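PDB 2G7L: TetR-family transcriptional regulator from Streptomyces coelicolor, which probably binds DNA as a homodimer through an N-terminal helix-turn-helix domain and regulates transcription, with a helical C-terminal domain likely to sense a small ligand. Local coordinates for residues 17-22 and 49-54; 69-74 and 101-106; 126-131 and 151-156; 133-138 and 219-224. One frame throughout, in Å; residues are numbered along the deposited sequence. Where two conformers were deposited one is given.

Overall arrangement
The four contacts run from the putative DNA-binding end of an all-helical chain to its subunit interface. Contact 1 lies in the N-terminal domain, its centre about 23 Å from that of contact 2, which joins helix 63-74 to helix 89-106; the two touch where Arg21 packs on Ala69. Contact 3 lies within the C-terminal domain, its centre about 13 Å from that of contact 2, with Thr101 packed on Ala156. Contact 4, centred about 12 Å from contact 3, uses the same helix 122-136, and Leu152 touches both Leu135 and Ile221. Contacts 3 and 4 also reach the second subunit, whereas the centres of contacts 1 and 4 stand about 43 Å apart.

Contact 1 of 4, residues 17-22 and 49-54; sequences PALSRR and LDTGPA
Leu19 reaches from the loop ahead of helix 21-35 and meets Leu49 and Thr51 with its two methyl branches. Its CG stands anti to the backbone N (chi1 -151°), which carries the fork across to the other segment. CD1 touches Leu49 CD1 at 4.0 Å, the two side chains crossing at about a right angle. CD2 meets Thr51 CG2 at 4.1 Å, here tip to tip. The chi2 of Leu19, 34°, lies off the usual staggered values, so the fork may be somewhat strained or imperfectly placed. Thr51 turns its methyl to the leucine, while its hydroxyl is hydrogen-bonded to Ser55 OG. Leu49 is the more buried partner, also resting on Trp23, Ile24 and Leu56. Just after it the chain turns through Asp50, whose positive phi makes it the C-prime residue of a Schellman motif ending helix 42-48. In 17-22, Ser20 is the N-cap of helix 21-35, its OG bonded to Trp23 N. Leu19 thus packs against the turn between helices 42-48 and 53-56, which by family and position is probably the helix-turn-helix of a TetR-type DNA-binding domain.

Contact 2 of 4, residues 69-74 and 101-106; sequences AVLDAL and TLVLFA
Val103 and Leu104 carry the meeting of 101-106 with Leu71 and Leu74 of 69-74, two helical segments whose axes approach to 11.0 Å and run at 130° to one another. Along 101-106, Thr101 comes first; it packs on Ala156 of helix 142-161, and its OG1 is hydrogen-bonded to Leu97 O one turn back in its own helix. Val103 then points toward the partner helix. Its CG2 touches two leucines about one turn apart, 4.1 Å from Leu71 CD1 and 4.1 Å from Leu74 CB, while the valine also lies against Leu75 and Val78 of the loop that follows helix 63-74. A chi1 of 7° leaves Val103 almost eclipsed, which suggests strain or an uncertain branch. Helix 63-74 is the connector that in TetR-family proteins links the DNA-binding domain to the C-terminal domain, and the contact is where its end is packed onto the latter; Val70, Ala73 and Leu74 meanwhile touch helix 21-35. Leu104 follows, and its CD1 comes in across the forked end of Leu71, 3.7 Å from CD1 and 3.8 Å from CD2, the side chains crossing nearly at right angles. With CG anti to the backbone N (chi1 180°), Leu71 extends its fork to this methyl, and it is backed by Leu110, Ala114 and Pro119. Leu104 in turn rests on Ala111, Thr157 and Ala160. Phe105, next along, packs on Ala160 and Gln163, while Ala106 closes the segment with its N bonded to Leu102 O.

Contact 3 of 4, residues 126-131 and 151-156; sequences RLVERV and KLLQDA
Val128 and Leu153 mark where the backbones of these two helical segments come nearest, their CA atoms 8.7 Å apart, a spacing bridged by side chains alone. Leu153 does most of the bridging, pointing toward helix 122-136 and using both methyls. CD2 meets Leu127 CD2 at 3.8 Å, the two leucines sliding past each other in opposite directions, and CD1 lies 4.2 Å from Val128 CG1. The CG of Leu153 is anti to its carbonyl carbon (chi1 -75°), which sets the fork so that one methyl faces each of these two residues. Val128 is nearly eclipsed (chi1 -11°), so its methyls may be strained or less surely placed. Val131 and Leu152 also point inward and are partly covered, though without close approach; Leu152 instead packs on Leu135 and on Leu217, Val218 and Ile221 of helix 206-223. Leu127 reaches on to Val96 and Tyr100 of helix 89-106. Charged groups lie on other faces: Glu129 accepts hydrogen bonds from Ala193 N and Ile194 N of the second subunit, and Asp155 OD2 is hydrogen-bonded to Ser213 OG of its own chain. With only methyl groups meeting in the buried interface, the contact depends on hydrophobic burial and fit of shape, whereas the hydrogen bonds of these segments run toward the second subunit, toward helix 206-223 and along the helices.

Contact 4 of 4, residues 133-138 and 219-224; sequences ELLARS and NGITRT
Leu135 and Ile221 form the buried half of this contact, Ser138 and Thr222 its partly exposed half. In the first, Leu135 CD2 meets Ile221 CG2 at 4.2 Å, the side chains crossing at a slant; the leucine CG is anti to the backbone N (chi1 -171°), carrying its methyls toward helix 206-223. In the second, Thr222 CG2 approaches Ser138 OG to 3.8 Å and Ser138 CB to 3.9 Å. The threonine hydroxyl is hydrogen-bonded to Val218 O while the methyl faces Ser138. Ser138 OG is likewise occupied within its own segment: it donates to Leu135 O at 2.9 Å, almost in line with the carbonyl (173°), and is also bonded to Ala140 N. Leu135 O receives Ser138 N as well, so two donors grip it. An alanine in place of Ser138 would remove the hydroxyl, and would probably leave Ala140 N without this partner, Leu135 O with one donor fewer and the chain here freer to move. On the solvent side packing gives way to the exposed Arg137, deposited in two conformers, whose salt bridge to Glu133 is therefore doubtful. On the side facing the second subunit, Thr224 OG1 donates to Gly220 O at 2.7 Å and bonds Asn219 ND2 of that subunit, a pairing that Asn219 and the second subunit's Thr224 repeat. Behind the buried half lies helix 142-161, with Val145, Val149 and Leu152 against Leu135; Trp89 of helix 89-106 flanks Ser138, and Val216 of the second subunit packs on Ile221.

Contact 1 of 4, residues 17-22 and 49-54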
loop_
_atom_site.group_PDB
_atom_site.type_symbol
_atom_site.label_atom_id
_atom_site.label_comp_id
_atom_site.label_asym_id
_atom_site.label_seq_id
_atom_site.Cartn_x
_atom_site.Cartn_y
_atom_site.Cartn_z
ATOM N N PRO A 17 -5.198 -39.679 -1.038
ATOM C CA PRO A 17 -5.090 -38.926 0.256
ATOM C C PRO A 17 -6.100 -37.771 0.332
ATOM O O PRO A 17 -6.447 -37.188 -0.707
ATOM C CB PRO A 17 -3.634 -38.400 0.278
ATOM C CG PRO A 17 -2.873 -39.243 -0.745
ATOM C CD PRO A 17 -3.929 -39.617 -1.809
ATOM N N ALA A 18 -6.606 -37.479 1.534
ATOM C CA ALA A 18 -7.622 -36.429 1.701
ATOM C C ALA A 18 -7.030 -35.014 1.551
ATOM O O ALA A 18 -5.921 -34.732 2.021
ATOM C CB ALA A 18 -8.345 -36.567 3.026
ATOM N N LEU A 19 -7.785 -34.146 0.882
ATOM C CA LEU A 19 -7.328 -32.800 0.590
ATOM C C LEU A 19 -7.558 -31.983 1.845
ATOM O O LEU A 19 -8.632 -32.077 2.444
ATOM C CB LEU A 19 -8.158 -32.227 -0.552
ATOM C CG LEU A 19 -7.632 -31.179 -1.535
ATOM C CD1 LEU A 19 -6.117 -31.281 -1.906
ATOM C CD2 LEU A 19 -8.499 -31.208 -2.780
ATOM N N SER A 20 -6.567 -31.195 2.264
ATOM C CA SER A 20 -6.792 -30.249 3.373
ATOM C C SER A 20 -6.220 -28.881 3.033
ATOM O O SER A 20 -5.400 -28.762 2.113
ATOM C CB SER A 20 -6.193 -30.771 4.682
ATOM O OG SER A 20 -4.789 -30.956 4.555
ATOM N N ARG A 21 -6.629 -27.861 3.796
ATOM C CA ARG A 21 -6.036 -26.547 3.682
ATOM C C ARG A 21 -4.527 -26.635 3.967
ATOM O O ARG A 21 -3.723 -26.094 3.198
ATOM C CB ARG A 21 -6.722 -25.549 4.612
ATOM C CG ARG A 21 -6.205 -24.111 4.369
ATOM C CD ARG A 21 -6.995 -23.011 5.019
ATOM N NE ARG A 21 -6.185 -21.784 5.065
ATOM C CZ ARG A 21 -6.333 -20.743 4.244
ATOM N NH1 ARG A 21 -5.549 -19.671 4.350
ATOM N NH2 ARG A 21 -7.274 -20.756 3.334
ATOM N N ARG A 22 -4.138 -27.316 5.056
ATOM C CA ARG A 22 -2.729 -27.390 5.412
ATOM C C ARG A 22 -1.900 -27.958 4.249
ATOM O O ARG A 22 -0.823 -27.463 3.943
ATOM C CB ARG A 22 -2.521 -28.252 6.655
ATOM C CG ARG A 22 -1.000 -28.432 6.991
ATOM C CD ARG A 22 -0.664 -29.703 7.797
ATOM N NE ARG A 22 -1.118 -30.906 7.122
ATOM C CZ ARG A 22 -0.460 -31.505 6.132
ATOM N NH1 ARG A 22 0.704 -31.023 5.674
ATOM N NH2 ARG A 22 -0.992 -32.585 5.592
ATOM N N LEU A 49 -1.463 -31.521 -7.012
ATOM C CA LEU A 49 -2.147 -32.369 -6.051
ATOM C C LEU A 49 -3.012 -33.476 -6.701
ATOM O O LEU A 49 -3.806 -34.130 -6.006
ATOM C CB LEU A 49 -2.984 -31.506 -5.105
ATOM C CG LEU A 49 -2.141 -30.515 -4.287
ATOM C CD1 LEU A 49 -2.997 -29.429 -3.636
ATOM C CD2 LEU A 49 -1.366 -31.260 -3.254
ATOM N N ASP A 50 -2.861 -33.673 -8.019
ATOM C CA ASP A 50 -3.660 -34.652 -8.789
ATOM C C ASP A 50 -5.170 -34.479 -8.551
ATOM O O ASP A 50 -5.868 -35.444 -8.302
ATOM C CB ASP A 50 -3.230 -36.101 -8.487
ATOM C CG ASP A 50 -1.685 -36.331 -8.624
ATOM O OD1 ASP A 50 -1.134 -37.152 -7.832
ATOM O OD2 ASP A 50 -1.015 -35.715 -9.504
ATOM N N THR A 51 -5.648 -33.237 -8.621
ATOM C CA THR A 51 -7.067 -32.886 -8.465
ATOM C C THR A 51 -7.402 -31.652 -9.370
ATOM O O THR A 51 -6.524 -31.160 -10.108
ATOM C CB THR A 51 -7.396 -32.628 -6.970
ATOM O OG1 THR A 51 -8.802 -32.411 -6.802
ATOM C CG2 THR A 51 -6.645 -31.426 -6.443
ATOM N N GLY A 52 -8.649 -31.174 -9.335
ATOM C CA GLY A 52 -9.037 -29.992 -10.121
ATOM C C GLY A 52 -9.131 -28.709 -9.289
ATOM O O GLY A 52 -9.324 -28.780 -8.059
ATOM N N PRO A 53 -9.032 -27.524 -9.944
ATOM C CA PRO A 53 -9.172 -26.223 -9.275
ATOM C C PRO A 53 -10.414 -26.058 -8.362
ATOM O O PRO A 53 -10.304 -25.426 -7.296
ATOM C CB PRO A 53 -9.243 -25.239 -10.443
ATOM C CG PRO A 53 -8.518 -25.927 -11.559
ATOM C CD PRO A 53 -8.794 -27.372 -11.393
ATOM N N ALA A 54 -11.568 -26.604 -8.768
ATOM C CA ALA A 54 -12.815 -26.527 -7.976
ATOM C C ALA A 54 -12.665 -27.083 -6.557
ATOM O O ALA A 54 -13.273 -26.587 -5.600
ATOM C CB ALA A 54 -13.966 -27.244 -8.714
#

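Contact 2 of 4, residues 69-74 and 101-106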
loop_
_atom_site.group_PDB
_atom_site.type_symbol
_atom_site.label_atom_id
_atom_site.label_comp_id
_atom_site.label_asym_id
_atom_site.label_seq_id
_atom_site.Cartn_x
_atom_site.Cartn_y
_atom_site.Cartn_z
ATOM N N ALA A 69 -2.170 -17.037 2.518
ATOM C CA ALA A 69 -1.782 -18.318 3.180
ATOM C C ALA A 69 -0.284 -18.587 3.087
ATOM O O ALA A 69 0.342 -18.960 4.054
ATOM C CB ALA A 69 -2.558 -19.465 2.527
ATOM N N VAL A 70 0.311 -18.384 1.919
ATOM C CA VAL A 70 1.756 -18.549 1.814
ATOM C C VAL A 70 2.480 -17.496 2.635
ATOM O O VAL A 70 3.557 -17.748 3.212
ATOM C CB VAL A 70 2.220 -18.451 0.349
ATOM C CG1 VAL A 70 3.721 -18.437 0.257
ATOM C CG2 VAL A 70 1.599 -19.654 -0.496
ATOM N N LEU A 71 1.949 -16.265 2.631
ATOM C CA LEU A 71 2.586 -15.226 3.475
ATOM C C LEU A 71 2.439 -15.615 4.897
ATOM O O LEU A 71 3.415 -15.513 5.667
ATOM C CB LEU A 71 2.008 -13.809 3.231
ATOM C CG LEU A 71 2.629 -12.693 4.078
ATOM C CD1 LEU A 71 4.121 -12.645 3.847
ATOM C CD2 LEU A 71 1.938 -11.358 3.714
ATOM N N ASP A 72 1.246 -16.055 5.287
ATOM C CA ASP A 72 1.082 -16.503 6.674
ATOM C C ASP A 72 2.124 -17.534 7.123
ATOM O O ASP A 72 2.813 -17.356 8.132
ATOM C CB ASP A 72 -0.325 -16.977 6.965
ATOM C CG ASP A 72 -0.591 -17.093 8.466
ATOM O OD1 ASP A 72 -0.011 -18.004 9.073
ATOM O OD2 ASP A 72 -1.392 -16.325 9.054
ATOM N N ALA A 73 2.308 -18.569 6.320
ATOM C CA ALA A 73 3.332 -19.565 6.565
ATOM C C ALA A 73 4.680 -18.901 6.858
ATOM O O ALA A 73 5.334 -19.227 7.854
ATOM C CB ALA A 73 3.453 -20.508 5.317
ATOM N N LEU A 74 5.084 -17.963 6.000
ATOM C CA LEU A 74 6.433 -17.330 6.065
ATOM C C LEU A 74 6.626 -16.435 7.303
ATOM O O LEU A 74 7.754 -16.131 7.717
ATOM C CB LEU A 74 6.703 -16.528 4.771
ATOM C CG LEU A 74 6.849 -17.363 3.485
ATOM C CD1 LEU A 74 6.433 -16.593 2.277
ATOM C CD2 LEU A 74 8.304 -17.830 3.287
ATOM N N THR A 101 8.455 -6.526 8.127
ATOM C CA THR A 101 8.850 -5.815 6.908
ATOM C C THR A 101 9.947 -6.544 6.106
ATOM O O THR A 101 9.889 -6.596 4.888
ATOM C CB THR A 101 9.304 -4.346 7.224
ATOM O OG1 THR A 101 8.218 -3.647 7.836
ATOM C CG2 THR A 101 9.654 -3.605 5.955
ATOM N N LEU A 102 10.939 -7.083 6.808
ATOM C CA LEU A 102 12.016 -7.832 6.165
ATOM C C LEU A 102 11.502 -9.109 5.491
ATOM O O LEU A 102 11.991 -9.462 4.446
ATOM C CB LEU A 102 13.101 -8.178 7.196
ATOM C CG LEU A 102 13.975 -6.962 7.554
ATOM C CD1 LEU A 102 14.682 -7.197 8.873
ATOM C CD2 LEU A 102 14.957 -6.569 6.442
ATOM N N VAL A 103 10.500 -9.776 6.049
ATOM C CA VAL A 103 9.900 -10.862 5.245
ATOM C C VAL A 103 9.181 -10.362 4.003
ATOM O O VAL A 103 9.342 -10.919 2.951
ATOM C CB VAL A 103 9.183 -12.049 6.035
ATOM C CG1 VAL A 103 9.051 -11.830 7.529
ATOM C CG2 VAL A 103 7.909 -12.618 5.353
ATOM N N LEU A 104 8.480 -9.247 4.104
ATOM C CA LEU A 104 7.843 -8.642 2.924
ATOM C C LEU A 104 8.842 -8.191 1.866
ATOM O O LEU A 104 8.593 -8.372 0.694
ATOM C CB LEU A 104 6.948 -7.490 3.351
ATOM C CG LEU A 104 5.438 -7.660 3.636
ATOM C CD1 LEU A 104 5.002 -9.046 3.909
ATOM C CD2 LEU A 104 4.914 -6.745 4.678
ATOM N N PHE A 105 9.965 -7.607 2.268
ATOM C CA PHE A 105 10.983 -7.141 1.308
ATOM C C PHE A 105 11.577 -8.324 0.543
ATOM O O PHE A 105 11.950 -8.176 -0.605
ATOM C CB PHE A 105 12.131 -6.398 2.021
ATOM C CG PHE A 105 11.905 -4.871 2.207
ATOM C CD1 PHE A 105 10.689 -4.369 2.679
ATOM C CD2 PHE A 105 12.931 -3.968 1.931
ATOM C CE1 PHE A 105 10.473 -2.940 2.871
ATOM C CE2 PHE A 105 12.742 -2.565 2.144
ATOM C CZ PHE A 105 11.490 -2.062 2.604
ATOM N N ALA A 106 11.675 -9.490 1.186
ATOM C CA ALA A 106 12.079 -10.746 0.511
ATOM C C ALA A 106 11.024 -11.218 -0.494
ATOM O O ALA A 106 11.365 -11.849 -1.480
ATOM C CB ALA A 106 12.395 -11.846 1.544
#

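Contact 3 of 4, residues 126-131 and 151-156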
loop_
_atom_site.group_PDB
_atom_site.type_symbol
_atom_site.label_atom_id
_atom_site.label_comp_id
_atom_site.label_asym_id
_atom_site.label_seq_id
_atom_site.Cartn_x
_atom_site.Cartn_y
_atom_site.Cartn_z
ATOM N N ARG A 126 -1.035 -14.201 15.488
ATOM C CA ARG A 126 -0.003 -14.038 16.502
ATOM C C ARG A 126 0.810 -12.744 16.385
ATOM O O ARG A 126 1.155 -12.118 17.404
ATOM C CB ARG A 126 0.969 -15.238 16.542
ATOM C CG ARG A 126 0.381 -16.464 17.350
ATOM C CD ARG A 126 1.413 -17.615 17.428
ATOM N NE ARG A 126 2.394 -17.547 16.337
ATOM C CZ ARG A 126 3.706 -17.318 16.480
ATOM N NH1 ARG A 126 4.226 -17.136 17.703
ATOM N NH2 ARG A 126 4.498 -17.265 15.386
ATOM N N LEU A 127 1.195 -12.405 15.149
ATOM C CA LEU A 127 1.725 -11.071 14.856
ATOM C C LEU A 127 0.790 -10.002 15.324
ATOM O O LEU A 127 1.220 -9.133 16.039
ATOM C CB LEU A 127 1.998 -10.877 13.370
ATOM C CG LEU A 127 2.558 -9.495 12.965
ATOM C CD1 LEU A 127 4.059 -9.413 13.266
ATOM C CD2 LEU A 127 2.335 -9.406 11.441
ATOM N N VAL A 128 -0.475 -10.033 14.945
ATOM C CA VAL A 128 -1.364 -8.975 15.387
ATOM C C VAL A 128 -1.533 -8.887 16.903
ATOM O O VAL A 128 -1.494 -7.783 17.447
ATOM C CB VAL A 128 -2.703 -8.670 14.505
ATOM C CG1 VAL A 128 -2.772 -9.353 13.121
ATOM C CG2 VAL A 128 -4.044 -8.461 15.297
ATOM N N GLU A 129 -1.664 -10.051 17.573
ATOM C CA GLU A 129 -1.833 -10.106 19.040
ATOM C C GLU A 129 -0.651 -9.375 19.704
ATOM O O GLU A 129 -0.824 -8.576 20.570
ATOM C CB GLU A 129 -1.900 -11.608 19.488
ATOM C CG GLU A 129 -1.742 -11.809 20.975
ATOM C CD GLU A 129 -2.987 -11.422 21.688
ATOM O OE1 GLU A 129 -3.998 -11.250 20.964
ATOM O OE2 GLU A 129 -2.958 -11.263 22.964
ATOM N N ARG A 130 0.549 -9.672 19.262
ATOM C CA ARG A 130 1.745 -9.126 19.791
ATOM C C ARG A 130 1.918 -7.609 19.508
ATOM O O ARG A 130 2.465 -6.872 20.319
ATOM C CB ARG A 130 2.898 -9.863 19.120
ATOM C CG ARG A 130 4.313 -9.395 19.566
ATOM C CD ARG A 130 4.506 -9.604 21.125
ATOM N NE ARG A 130 5.893 -9.317 21.502
ATOM C CZ ARG A 130 6.284 -8.983 22.737
ATOM N NH1 ARG A 130 5.386 -8.863 23.736
ATOM N NH2 ARG A 130 7.569 -8.727 22.936
ATOM N N VAL A 131 1.519 -7.152 18.326
ATOM C CA VAL A 131 1.711 -5.745 17.965
ATOM C C VAL A 131 0.769 -5.008 18.825
ATOM O O VAL A 131 1.106 -3.966 19.349
ATOM C CB VAL A 131 1.384 -5.513 16.483
ATOM C CG1 VAL A 131 1.227 -3.994 16.207
ATOM C CG2 VAL A 131 2.482 -6.020 15.690
ATOM N N LYS A 151 -2.876 0.351 10.791
ATOM C CA LYS A 151 -2.068 1.367 10.109
ATOM C C LYS A 151 -0.610 1.063 10.108
ATOM O O LYS A 151 0.038 1.250 9.093
ATOM C CB LYS A 151 -2.297 2.776 10.726
ATOM C CG LYS A 151 -3.562 3.406 10.133
ATOM C CD LYS A 151 -4.794 3.438 11.044
ATOM C CE LYS A 151 -6.240 3.205 10.285
ATOM N NZ LYS A 151 -6.767 1.817 10.767
ATOM N N LEU A 152 -0.050 0.621 11.246
ATOM C CA LEU A 152 1.384 0.181 11.264
ATOM C C LEU A 152 1.662 -1.018 10.329
ATOM O O LEU A 152 2.704 -1.121 9.677
ATOM C CB LEU A 152 1.784 -0.173 12.690
ATOM C CG LEU A 152 1.967 0.936 13.716
ATOM C CD1 LEU A 152 1.868 0.353 15.113
ATOM C CD2 LEU A 152 3.303 1.763 13.401
ATOM N N LEU A 153 0.700 -1.928 10.228
ATOM C CA LEU A 153 0.893 -3.088 9.345
ATOM C C LEU A 153 0.748 -2.675 7.875
ATOM O O LEU A 153 1.574 -3.061 7.025
ATOM C CB LEU A 153 -0.098 -4.237 9.718
ATOM C CG LEU A 153 0.280 -5.015 11.020
ATOM C CD1 LEU A 153 -0.805 -5.976 11.504
ATOM C CD2 LEU A 153 1.593 -5.696 10.849
ATOM N N GLN A 154 -0.326 -1.938 7.587
ATOM C CA GLN A 154 -0.562 -1.466 6.220
ATOM C C GLN A 154 0.603 -0.639 5.688
ATOM O O GLN A 154 0.926 -0.705 4.540
ATOM C CB GLN A 154 -1.821 -0.634 6.128
ATOM C CG GLN A 154 -2.219 -0.409 4.631
ATOM C CD GLN A 154 -3.194 0.675 4.521
ATOM O OE1 GLN A 154 -4.383 0.441 4.491
ATOM N NE2 GLN A 154 -2.705 1.907 4.544
ATOM N N ASP A 155 1.220 0.143 6.547
ATOM C CA ASP A 155 2.335 1.022 6.183
ATOM C C ASP A 155 3.570 0.206 5.788
ATOM O O ASP A 155 4.223 0.514 4.771
ATOM C CB ASP A 155 2.627 1.949 7.369
ATOM C CG ASP A 155 3.923 2.778 7.190
ATOM O OD1 ASP A 155 3.993 3.582 6.199
ATOM O OD2 ASP A 155 4.843 2.621 8.044
ATOM N N ALA A 156 3.916 -0.826 6.565
ATOM C CA ALA A 156 5.067 -1.656 6.207
ATOM C C ALA A 156 4.790 -2.399 4.910
ATOM O O ALA A 156 5.630 -2.474 4.014
ATOM C CB ALA A 156 5.412 -2.669 7.358
#

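Contact 4 of 4, residues 133-138 and 219-224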
loop_
_atom_site.group_PDB
_atom_site.type_symbol
_atom_site.label_atom_id
_atom_site.label_comp_id
_atom_site.label_asym_id
_atom_site.label_seq_id
_atom_site.Cartn_x
_atom_site.Cartn_y
_atom_site.Cartn_z
ATOM N N GLU A 133 -0.414 -5.893 21.816
ATOM C CA GLU A 133 0.076 -5.978 23.196
ATOM C C GLU A 133 1.071 -4.860 23.488
ATOM O O GLU A 133 0.974 -4.163 24.485
ATOM C CB GLU A 133 0.822 -7.322 23.333
ATOM C CG GLU A 133 0.968 -7.869 24.741
ATOM C CD GLU A 133 2.001 -9.016 24.794
ATOM O OE1 GLU A 133 2.836 -8.981 25.733
ATOM O OE2 GLU A 133 2.036 -9.907 23.885
ATOM N N LEU A 134 2.079 -4.781 22.636
ATOM C CA LEU A 134 3.127 -3.775 22.732
ATOM C C LEU A 134 2.556 -2.355 22.573
ATOM O O LEU A 134 2.781 -1.461 23.399
ATOM C CB LEU A 134 4.176 -4.050 21.663
ATOM C CG LEU A 134 5.053 -5.274 21.897
ATOM C CD1 LEU A 134 6.071 -5.460 20.792
ATOM C CD2 LEU A 134 5.857 -5.165 23.227
ATOM N N LEU A 135 1.806 -2.133 21.505
ATOM C CA LEU A 135 1.284 -0.793 21.298
ATOM C C LEU A 135 0.450 -0.325 22.471
ATOM O O LEU A 135 0.424 0.856 22.817
ATOM C CB LEU A 135 0.487 -0.688 19.961
ATOM C CG LEU A 135 0.095 0.752 19.556
ATOM C CD1 LEU A 135 1.323 1.772 19.481
ATOM C CD2 LEU A 135 -0.755 0.764 18.293
ATOM N N ALA A 136 -0.296 -1.243 23.055
ATOM C CA ALA A 136 -1.217 -0.934 24.176
ATOM C C ALA A 136 -0.480 -0.352 25.458
ATOM O O ALA A 136 -1.090 0.404 26.227
ATOM C CB ALA A 136 -2.027 -2.207 24.550
ATOM N N ARG A 137 0.801 -0.698 25.602
ATOM C CA ARG A 137 1.639 -0.313 26.755
ATOM C C ARG A 137 1.878 1.190 26.737
ATOM O O ARG A 137 2.192 1.793 27.772
ATOM C CB ARG A 137 2.967 -1.116 26.739
ATOM C CG ARG A 137 2.724 -2.659 26.908
ATOM C CD ARG A 137 3.939 -3.616 27.060
ATOM N NE ARG A 137 3.477 -4.986 27.415
ATOM C CZ ARG A 137 4.149 -6.126 27.214
ATOM N NH1 ARG A 137 3.610 -7.279 27.566
ATOM N NH2 ARG A 137 5.346 -6.146 26.639
ATOM N N SER A 138 1.710 1.797 25.547
ATOM C CA SER A 138 1.824 3.239 25.387
ATOM C C SER A 138 0.842 3.943 26.339
ATOM O O SER A 138 1.011 5.120 26.599
ATOM C CB SER A 138 1.461 3.625 23.933
ATOM O OG SER A 138 0.029 3.543 23.740
ATOM N N ASN A 219 3.727 8.276 17.048
ATOM C CA ASN A 219 3.403 9.638 17.552
ATOM C C ASN A 219 2.013 10.038 17.176
ATOM O O ASN A 219 1.206 10.467 18.003
ATOM C CB ASN A 219 4.398 10.616 16.992
ATOM C CG ASN A 219 5.701 10.482 17.663
ATOM O OD1 ASN A 219 5.756 9.859 18.727
ATOM N ND2 ASN A 219 6.789 11.015 17.063
ATOM N N GLY A 220 1.648 9.857 15.917
ATOM C CA GLY A 220 0.244 10.208 15.603
ATOM C C GLY A 220 -0.812 9.325 16.195
ATOM O O GLY A 220 -1.885 9.775 16.569
ATOM N N ILE A 221 -0.578 8.014 16.155
ATOM C CA ILE A 221 -1.581 7.080 16.710
ATOM C C ILE A 221 -1.865 7.397 18.201
ATOM O O ILE A 221 -3.036 7.525 18.626
ATOM C CB ILE A 221 -1.137 5.615 16.554
ATOM C CG1 ILE A 221 -1.204 5.176 15.069
ATOM C CG2 ILE A 221 -1.988 4.657 17.496
ATOM C CD1 ILE A 221 -0.296 3.980 14.786
ATOM N N THR A 222 -0.796 7.575 18.976
ATOM C CA THR A 222 -0.975 7.778 20.437
ATOM C C THR A 222 -1.664 9.101 20.741
ATOM O O THR A 222 -2.372 9.199 21.748
ATOM C CB THR A 222 0.318 7.666 21.218
ATOM O OG1 THR A 222 1.293 8.583 20.689
ATOM C CG2 THR A 222 0.888 6.233 21.131
ATOM N N ARG A 223 -1.557 10.086 19.830
ATOM C CA ARG A 223 -2.125 11.370 20.122
ATOM C C ARG A 223 -3.408 11.757 19.453
ATOM O O ARG A 223 -4.003 12.774 19.795
ATOM C CB ARG A 223 -1.074 12.454 20.092
ATOM C CG ARG A 223 -0.750 13.017 18.817
ATOM C CD ARG A 223 0.777 13.192 18.752
ATOM N NE ARG A 223 1.439 13.024 20.047
ATOM C CZ ARG A 223 2.737 13.261 20.277
ATOM N NH1 ARG A 223 3.546 13.689 19.310
ATOM N NH2 ARG A 223 3.241 13.060 21.499
ATOM N N THR A 224 -3.921 10.895 18.589
ATOM C CA THR A 224 -5.123 11.244 17.818
ATOM C C THR A 224 -6.293 10.372 18.192
ATOM O O THR A 224 -6.286 9.205 17.904
ATOM C CB THR A 224 -4.879 11.092 16.267
ATOM O OG1 THR A 224 -3.659 11.733 15.872
ATOM C CG2 THR A 224 -6.017 11.650 15.500
#